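Local coordinates for protein proto-oncogene vav (Homo sapiens, PDB 6NEW) that probably activates Rac-type Rho GTPases as a guanine nucleotide exchange factor, through a DH domain followed by PH and zinc-binding C1 domains, at residues Gln187-Val190 against Lys191-Glu195; Leu239-Leu243 against Ala244-Arg248; Ala109-Leu112 against Tyr113-Phe116. All coordinates share one frame; numbering follows the deposited sequence.

Contact 1. Residues Gln187-Val190 against Lys191-Glu195; sequences QELV and KHTQE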
loop_
_atom_site.group_PDB
_atom_site.type_symbol
_atom_site.label_atom_id
_atom_site.label_comp_id
_atom_site.label_asym_id
_atom_site.label_seq_id
_atom_site.Cartn_x
_atom_site.Cartn_y
_atom_site.Cartn_z
ATOM N N GLN A 187 -0.093 -8.827 19.976
ATOM C CA GLN A 187 -0.625 -10.179 19.753
ATOM C C GLN A 187 -0.262 -11.105 20.933
ATOM O O GLN A 187 -1.090 -11.903 21.384
ATOM C CB GLN A 187 -0.123 -10.762 18.409
ATOM C CG GLN A 187 -0.918 -11.980 17.930
ATOM C CD GLN A 187 -0.418 -12.552 16.627
ATOM O OE1 GLN A 187 -0.511 -11.926 15.566
ATOM N NE2 GLN A 187 0.062 -13.787 16.666
ATOM N N GLU A 188 0.964 -10.947 21.446
ATOM C CA GLU A 188 1.513 -11.724 22.548
ATOM C C GLU A 188 0.898 -11.301 23.874
ATOM O O GLU A 188 0.544 -12.156 24.679
ATOM C CB GLU A 188 3.049 -11.610 22.566
ATOM C CG GLU A 188 3.745 -12.778 23.251
ATOM C CD GLU A 188 3.709 -14.146 22.588
ATOM O OE1 GLU A 188 3.320 -14.246 21.400
ATOM O OE2 GLU A 188 4.107 -15.124 23.263
ATOM N N LEU A 189 0.748 -9.991 24.088
ATOM C CA LEU A 189 0.151 -9.451 25.300
ATOM C C LEU A 189 -1.323 -9.894 25.439
ATOM O O LEU A 189 -1.754 -10.231 26.543
ATOM C CB LEU A 189 0.304 -7.923 25.335
ATOM C CG LEU A 189 -0.240 -7.189 26.562
ATOM C CD1 LEU A 189 0.476 -7.612 27.843
ATOM C CD2 LEU A 189 -0.160 -5.700 26.371
ATOM N N VAL A 190 -2.067 -9.939 24.313
ATOM C CA VAL A 190 -3.462 -10.391 24.243
ATOM C C VAL A 190 -3.522 -11.880 24.626
ATOM O O VAL A 190 -4.335 -12.258 25.471
ATOM C CB VAL A 190 -4.094 -10.096 22.847
ATOM C CG1 VAL A 190 -5.336 -10.942 22.586
ATOM C CG2 VAL A 190 -4.426 -8.618 22.701
ATOM N N LYS A 191 -2.617 -12.694 24.042
ATOM C CA LYS A 191 -2.445 -14.134 24.261
ATOM C C LYS A 191 -2.264 -14.499 25.758
ATOM O O LYS A 191 -2.663 -15.592 26.159
ATOM C CB LYS A 191 -1.241 -14.612 23.422
ATOM C CG LYS A 191 -0.974 -16.114 23.365
ATOM C CD LYS A 191 0.279 -16.372 22.541
ATOM C CE LYS A 191 0.670 -17.824 22.471
ATOM N NZ LYS A 191 1.928 -17.998 21.699
ATOM N N HIS A 192 -1.704 -13.578 26.575
ATOM C CA HIS A 192 -1.443 -13.800 28.000
ATOM C C HIS A 192 -2.331 -13.004 28.967
ATOM O O HIS A 192 -2.133 -13.123 30.176
ATOM C CB HIS A 192 0.045 -13.564 28.332
ATOM C CG HIS A 192 0.982 -14.462 27.587
ATOM N ND1 HIS A 192 2.113 -13.964 26.965
ATOM C CD2 HIS A 192 0.919 -15.799 27.373
ATOM C CE1 HIS A 192 2.703 -15.008 26.404
ATOM N NE2 HIS A 192 2.019 -16.132 26.616
ATOM N N THR A 193 -3.315 -12.235 28.472
ATOM C CA THR A 193 -4.227 -11.492 29.348
ATOM C C THR A 193 -5.382 -12.421 29.765
ATOM O O THR A 193 -6.112 -12.911 28.902
ATOM C CB THR A 193 -4.663 -10.175 28.689
ATOM O OG1 THR A 193 -3.500 -9.374 28.476
ATOM C CG2 THR A 193 -5.678 -9.397 29.527
ATOM N N GLN A 194 -5.525 -12.677 31.087
ATOM C CA GLN A 194 -6.553 -13.569 31.636
ATOM C C GLN A 194 -7.955 -12.943 31.683
ATOM O O GLN A 194 -8.898 -13.542 31.154
ATOM C CB GLN A 194 -6.138 -14.114 33.013
ATOM N N GLU A 195 -8.085 -11.743 32.305
ATOM C CA GLU A 195 -9.351 -11.007 32.446
ATOM C C GLU A 195 -9.941 -10.688 31.073
ATOM O O GLU A 195 -9.334 -9.949 30.293
ATOM C CB GLU A 195 -9.164 -9.726 33.276
ATOM C CG GLU A 195 -10.478 -9.146 33.767
ATOM C CD GLU A 195 -10.499 -7.641 33.934
ATOM O OE1 GLU A 195 -10.682 -6.935 32.917
ATOM O OE2 GLU A 195 -10.382 -7.169 35.088
#

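Contact 2. Residues Leu239-Leu243 against Ala244-Arg248; sequences LDQSL and AHYGR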
loop_
_atom_site.group_PDB
_atom_site.type_symbol
_atom_site.label_atom_id
_atom_site.label_comp_id
_atom_site.label_asym_id
_atom_site.label_seq_id
_atom_site.Cartn_x
_atom_site.Cartn_y
_atom_site.Cartn_z
ATOM N N LEU A 239 -2.410 9.228 -26.307
ATOM C CA LEU A 239 -3.258 8.960 -25.158
ATOM C C LEU A 239 -3.449 10.356 -24.547
ATOM O O LEU A 239 -2.483 10.944 -24.063
ATOM C CB LEU A 239 -2.550 7.994 -24.179
ATOM C CG LEU A 239 -3.174 7.808 -22.792
ATOM C CD1 LEU A 239 -4.645 7.346 -22.870
ATOM C CD2 LEU A 239 -2.345 6.862 -21.964
ATOM N N ASP A 240 -4.658 10.911 -24.658
ATOM C CA ASP A 240 -4.970 12.267 -24.187
ATOM C C ASP A 240 -5.324 12.384 -22.678
ATOM O O ASP A 240 -5.726 13.459 -22.252
ATOM C CB ASP A 240 -6.104 12.874 -25.054
ATOM C CG ASP A 240 -7.500 12.287 -24.830
ATOM O OD1 ASP A 240 -7.597 11.088 -24.466
ATOM O OD2 ASP A 240 -8.495 13.008 -25.077
ATOM N N GLN A 241 -5.250 11.292 -21.899
ATOM C CA GLN A 241 -5.615 11.343 -20.480
ATOM C C GLN A 241 -4.638 10.578 -19.646
ATOM O O GLN A 241 -3.921 9.726 -20.165
ATOM C CB GLN A 241 -7.034 10.761 -20.221
ATOM C CG GLN A 241 -8.160 11.333 -21.073
ATOM C CD GLN A 241 -9.517 11.181 -20.433
ATOM O OE1 GLN A 241 -9.777 10.261 -19.654
ATOM N NE2 GLN A 241 -10.412 12.102 -20.742
ATOM N N SER A 242 -4.637 10.844 -18.332
ATOM C CA SER A 242 -3.803 10.124 -17.370
ATOM C C SER A 242 -4.379 8.712 -17.185
ATOM O O SER A 242 -5.595 8.551 -17.027
ATOM C CB SER A 242 -3.773 10.857 -16.030
ATOM O OG SER A 242 -3.098 10.110 -15.027
ATOM N N LEU A 243 -3.498 7.710 -17.229
ATOM C CA LEU A 243 -3.807 6.295 -17.038
ATOM C C LEU A 243 -4.363 6.007 -15.650
ATOM O O LEU A 243 -5.236 5.147 -15.521
ATOM C CB LEU A 243 -2.564 5.429 -17.281
ATOM C CG LEU A 243 -2.277 5.078 -18.723
ATOM C CD1 LEU A 243 -0.927 4.463 -18.857
ATOM C CD2 LEU A 243 -3.323 4.141 -19.276
ATOM N N ALA A 244 -3.858 6.742 -14.627
ATOM C CA ALA A 244 -4.235 6.666 -13.214
ATOM C C ALA A 244 -5.752 6.753 -13.015
ATOM O O ALA A 244 -6.246 6.215 -12.032
ATOM C CB ALA A 244 -3.531 7.762 -12.418
ATOM N N HIS A 245 -6.481 7.394 -13.961
ATOM C CA HIS A 245 -7.945 7.495 -13.949
ATOM C C HIS A 245 -8.628 6.148 -14.153
ATOM O O HIS A 245 -9.802 6.034 -13.827
ATOM C CB HIS A 245 -8.449 8.428 -15.068
ATOM C CG HIS A 245 -8.254 9.889 -14.800
ATOM N ND1 HIS A 245 -7.594 10.711 -15.711
ATOM C CD2 HIS A 245 -8.657 10.637 -13.745
ATOM C CE1 HIS A 245 -7.589 11.915 -15.162
ATOM N NE2 HIS A 245 -8.225 11.924 -13.985
ATOM N N TYR A 246 -7.923 5.150 -14.715
ATOM C CA TYR A 246 -8.519 3.870 -15.063
ATOM C C TYR A 246 -8.184 2.755 -14.098
ATOM O O TYR A 246 -8.570 1.613 -14.332
ATOM C CB TYR A 246 -8.183 3.530 -16.531
ATOM C CG TYR A 246 -8.797 4.569 -17.450
ATOM C CD1 TYR A 246 -10.180 4.706 -17.547
ATOM C CD2 TYR A 246 -8.008 5.538 -18.064
ATOM C CE1 TYR A 246 -10.760 5.734 -18.288
ATOM C CE2 TYR A 246 -8.577 6.560 -18.829
ATOM C CZ TYR A 246 -9.956 6.666 -18.922
ATOM O OH TYR A 246 -10.537 7.651 -19.693
ATOM N N GLY A 247 -7.623 3.128 -12.955
ATOM C CA GLY A 247 -7.276 2.219 -11.871
ATOM C C GLY A 247 -5.912 1.582 -12.031
ATOM O O GLY A 247 -5.011 2.151 -12.652
ATOM N N ARG A 248 -5.794 0.374 -11.493
ATOM C CA ARG A 248 -4.605 -0.425 -11.425
ATOM C C ARG A 248 -4.360 -1.257 -12.658
ATOM O O ARG A 248 -5.264 -1.989 -13.070
ATOM C CB ARG A 248 -4.659 -1.361 -10.204
ATOM C CG ARG A 248 -4.536 -0.642 -8.880
ATOM C CD ARG A 248 -4.639 -1.631 -7.736
ATOM N NE ARG A 248 -4.489 -0.952 -6.452
ATOM C CZ ARG A 248 -5.463 -0.285 -5.835
ATOM N NH1 ARG A 248 -6.673 -0.212 -6.367
ATOM N NH2 ARG A 248 -5.226 0.315 -4.680
#

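Contact 3. Residues Ala109-Leu112 against Tyr113-Phe116; sequences AANL and YQVF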
loop_
_atom_site.group_PDB
_atom_site.type_symbol
_atom_site.label_atom_id
_atom_site.label_comp_id
_atom_site.label_asym_id
_atom_site.label_seq_id
_atom_site.Cartn_x
_atom_site.Cartn_y
_atom_site.Cartn_z
ATOM N N ALA A 109 -2.195 -1.792 34.220
ATOM C CA ALA A 109 -2.163 -1.112 32.913
ATOM C C ALA A 109 -3.457 -1.322 32.099
ATOM O O ALA A 109 -3.406 -1.643 30.911
ATOM C CB ALA A 109 -0.939 -1.574 32.125
ATOM N N ALA A 110 -4.617 -1.180 32.779
ATOM C CA ALA A 110 -5.958 -1.419 32.242
ATOM C C ALA A 110 -6.338 -0.523 31.069
ATOM O O ALA A 110 -7.117 -0.948 30.208
ATOM C CB ALA A 110 -6.991 -1.309 33.352
ATOM N N ASN A 111 -5.776 0.698 31.027
ATOM C CA ASN A 111 -6.050 1.678 29.984
ATOM C C ASN A 111 -4.903 1.837 28.979
ATOM O O ASN A 111 -4.804 2.888 28.340
ATOM C CB ASN A 111 -6.464 3.015 30.611
ATOM C CG ASN A 111 -7.692 2.869 31.481
ATOM O OD1 ASN A 111 -8.582 2.064 31.191
ATOM N ND2 ASN A 111 -7.690 3.520 32.641
ATOM N N LEU A 112 -4.065 0.786 28.811
ATOM C CA LEU A 112 -2.954 0.800 27.854
ATOM C C LEU A 112 -3.502 0.823 26.416
ATOM O O LEU A 112 -3.007 1.584 25.581
ATOM C CB LEU A 112 -2.003 -0.401 28.063
ATOM C CG LEU A 112 -0.824 -0.532 27.078
ATOM C CD1 LEU A 112 0.141 0.642 27.189
ATOM C CD2 LEU A 112 -0.097 -1.847 27.250
ATOM N N TYR A 113 -4.557 0.020 26.160
ATOM C CA TYR A 113 -5.247 -0.099 24.876
ATOM C C TYR A 113 -5.704 1.260 24.312
ATOM O O TYR A 113 -5.598 1.472 23.105
ATOM C CB TYR A 113 -6.411 -1.109 24.980
ATOM C CG TYR A 113 -7.682 -0.563 25.600
ATOM C CD1 TYR A 113 -7.794 -0.391 26.975
ATOM C CD2 TYR A 113 -8.774 -0.219 24.808
ATOM C CE1 TYR A 113 -8.951 0.133 27.547
ATOM C CE2 TYR A 113 -9.939 0.301 25.369
ATOM C CZ TYR A 113 -10.025 0.476 26.740
ATOM O OH TYR A 113 -11.179 0.984 27.294
ATOM N N GLN A 114 -6.147 2.188 25.196
ATOM C CA GLN A 114 -6.596 3.542 24.835
ATOM C C GLN A 114 -5.499 4.388 24.213
ATOM O O GLN A 114 -5.804 5.222 23.365
ATOM C CB GLN A 114 -7.122 4.292 26.049
ATOM C CG GLN A 114 -8.488 3.862 26.511
ATOM C CD GLN A 114 -8.781 4.425 27.877
ATOM O OE1 GLN A 114 -8.262 5.472 28.307
ATOM N NE2 GLN A 114 -9.646 3.743 28.575
ATOM N N VAL A 115 -4.237 4.189 24.644
ATOM C CA VAL A 115 -3.060 4.914 24.149
ATOM C C VAL A 115 -2.777 4.502 22.702
ATOM O O VAL A 115 -2.513 5.364 21.866
ATOM C CB VAL A 115 -1.821 4.735 25.075
ATOM C CG1 VAL A 115 -0.684 5.672 24.678
ATOM C CG2 VAL A 115 -2.193 4.941 26.541
ATOM N N PHE A 116 -2.860 3.192 22.408
ATOM C CA PHE A 116 -2.639 2.658 21.066
ATOM C C PHE A 116 -3.724 3.121 20.088
ATOM O O PHE A 116 -3.397 3.534 18.973
ATOM C CB PHE A 116 -2.536 1.130 21.097
ATOM C CG PHE A 116 -1.211 0.617 21.599
ATOM C CD1 PHE A 116 -0.141 0.442 20.729
ATOM C CD2 PHE A 116 -1.039 0.285 22.935
ATOM C CE1 PHE A 116 1.080 -0.056 21.189
ATOM C CE2 PHE A 116 0.181 -0.211 23.397
ATOM C CZ PHE A 116 1.231 -0.390 22.519
HETATM O O HOH W 1 -5.118 -2.520 28.261
#

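Contact 1. Residues Gln187-Val190 against Lys191-Glu195
Glu-188 swings CG away from its own backbone N (chi1 -156°) and then bends at chi2 (69°), which carries its carboxylate forward along the helix to Lys-191 and His-192, one turn on. The lysine, fully extended, runs beside the glutamate in the same direction, and the two charges form a long salt bridge of 3.9 Å between Glu-188 OE2 and Lys-191 NZ. Glu-188 OE2 also lies 3.4 Å from His-192 CE1, and the imidazole plane stands steeply to the carboxylate, 79° apart. The carboxylate might favour a positive imidazole, but the nearby lysine would probably offset this. Lys-191 CG also sits over one face of that ring, toward its rim.

These side chains mark the C-terminal end of helix 182-191 in the RhoGEF (DH) domain, where the chain turns into the short connection to the long helix 196-235. The last i to i+4 backbone bond that is not weak runs from Lys-191 N to Gln-187 O at 3.2 Å. Beyond it the bonding changes: His-192 N reaches Glu-188 O and Leu-189 O only weakly, whereas Thr-193 N bonds Val-190 O at 3.2 Å. The hydroxyl of the buried Thr-193 serves a carbonyl of the last turn, its OG1 donating to Leu-189 O at 2.7 Å from above the carbonyl plane. Leu-189, Val-190 and Thr-193 pack on Leu-202 of helix 196-235, while Leu-189 also touches Ile-48 of helix 37-71.

Contact 2. Residues Leu239-Leu243 against Ala244-Arg248
The Tyr-246 ring and the side-chain amide of Gln-241 are nearly parallel, their planes 19° apart, though the two side chains cross at about a right angle and meet through the tyrosine hydroxyl. Over one face of the ring lies His-245 CB, 4.1 Å above the plane and toward the rim. Phe-292 also meets the tyrosine ring, its plane inclined to it. The motif is a short 3-10 turn, Leu-243 to His-245, in the connection that leads from strand 236-237, just after the long helix 196-235, into strand 249-258 of the PH-domain sheet.

Tyr-246 N closes the turn on Leu-243 O at 2.8 Å, a nearly straight bond with an N-H...O angle of 164°. One residue earlier, Ser-242 O receives two weak bonds from His-245, from its backbone N and from ND1 of its ring. Ser-242 OG, turned away from its own backbone N, lies 3.5 Å from Ala-244 N in another weak bond. Gln-233 of helix 196-235 grips the start of the turn through Gln-241 O and Leu-243 N, while Leu-243 packs against Ile-229 and Phe-232 of that helix. Across the tyrosine-glutamine pair, Tyr-246 OH donates to Gln-241 OE1 at 2.7 Å, from above the plane of the amide carbonyl.

Contact 3. Residues Ala109-Leu112 against Tyr113-Phe116
Leu-112 meets Phe-116 one helical turn on: Leu-112 CG lies at the edge of the phenyl ring, in its plane, 3.8 Å from Phe-116 CE2. Phe-116 CD2 also approaches Leu-112 O, which sits near the ring plane. With CG anti to the backbone N (chi1 178°), Leu-112 brings CG and CD1 up to the ring edge at CE2. The same Leu-112 O accepts a hydrogen bond from Val-115 N at 3.0 Å.

At the start of the helix, the Tyr-113 ring presents its edge to Ala-110 O, which lies 3.3 Å from Tyr-113 CD1. Its CG stands between the backbone N and the carbonyl carbon (chi1 80°), which folds the ring back beside residues 110 and 111. Gln-114 CG lies over one face, toward the rim, and Gln-114 NE2 makes a weak hydrogen bond to the Tyr-113 hydroxyl. Asn-111 and Gln-114 run side by side with their amide planes 21° apart.

Behind this first shell stands a type I beta turn, Ala-109 to Leu-112, closed by Leu-112 N on Ala-109 O at 3.3 Å; it leads into helix 112-119 of the RhoGEF domain. A water donates to Ala-109 O and weakly accepts from Tyr-113 N. Farther out, Phe-96 meets the Phe-116 ring edge-to-face, Met-100 packs on Leu-112, and Ala-205 of helix 196-235 touches both aromatic residues. The chemistry therefore divides: apolar contacts bury Leu-112 and Phe-116 among the helices, whereas the exposed Asn-111 and Gln-114 bring polar amides together at the helix start.

Contacts 1 and 3 belong to the same RhoGEF domain, their centres about 13 Å apart, and Leu-189 CD2 touches Leu-112 CD2 at 4.0 Å. One ends helix 182-191 and the other begins helix 112-119; both pack on helix 196-235 near its start, and each joins buried apolar residues to exposed polar ones. Charged groups mark the exposed part of contact 1, neutral amides that of contact 3. Contact 2 lies about 47 Å from contact 1, centre to centre, on the opposite side of the chain's centre. There Leu-243 is buried against the far end of helix 196-235, Gln-241 and His-245 are exposed, and one side-chain bond joins bonds to backbone atoms, several of them weak.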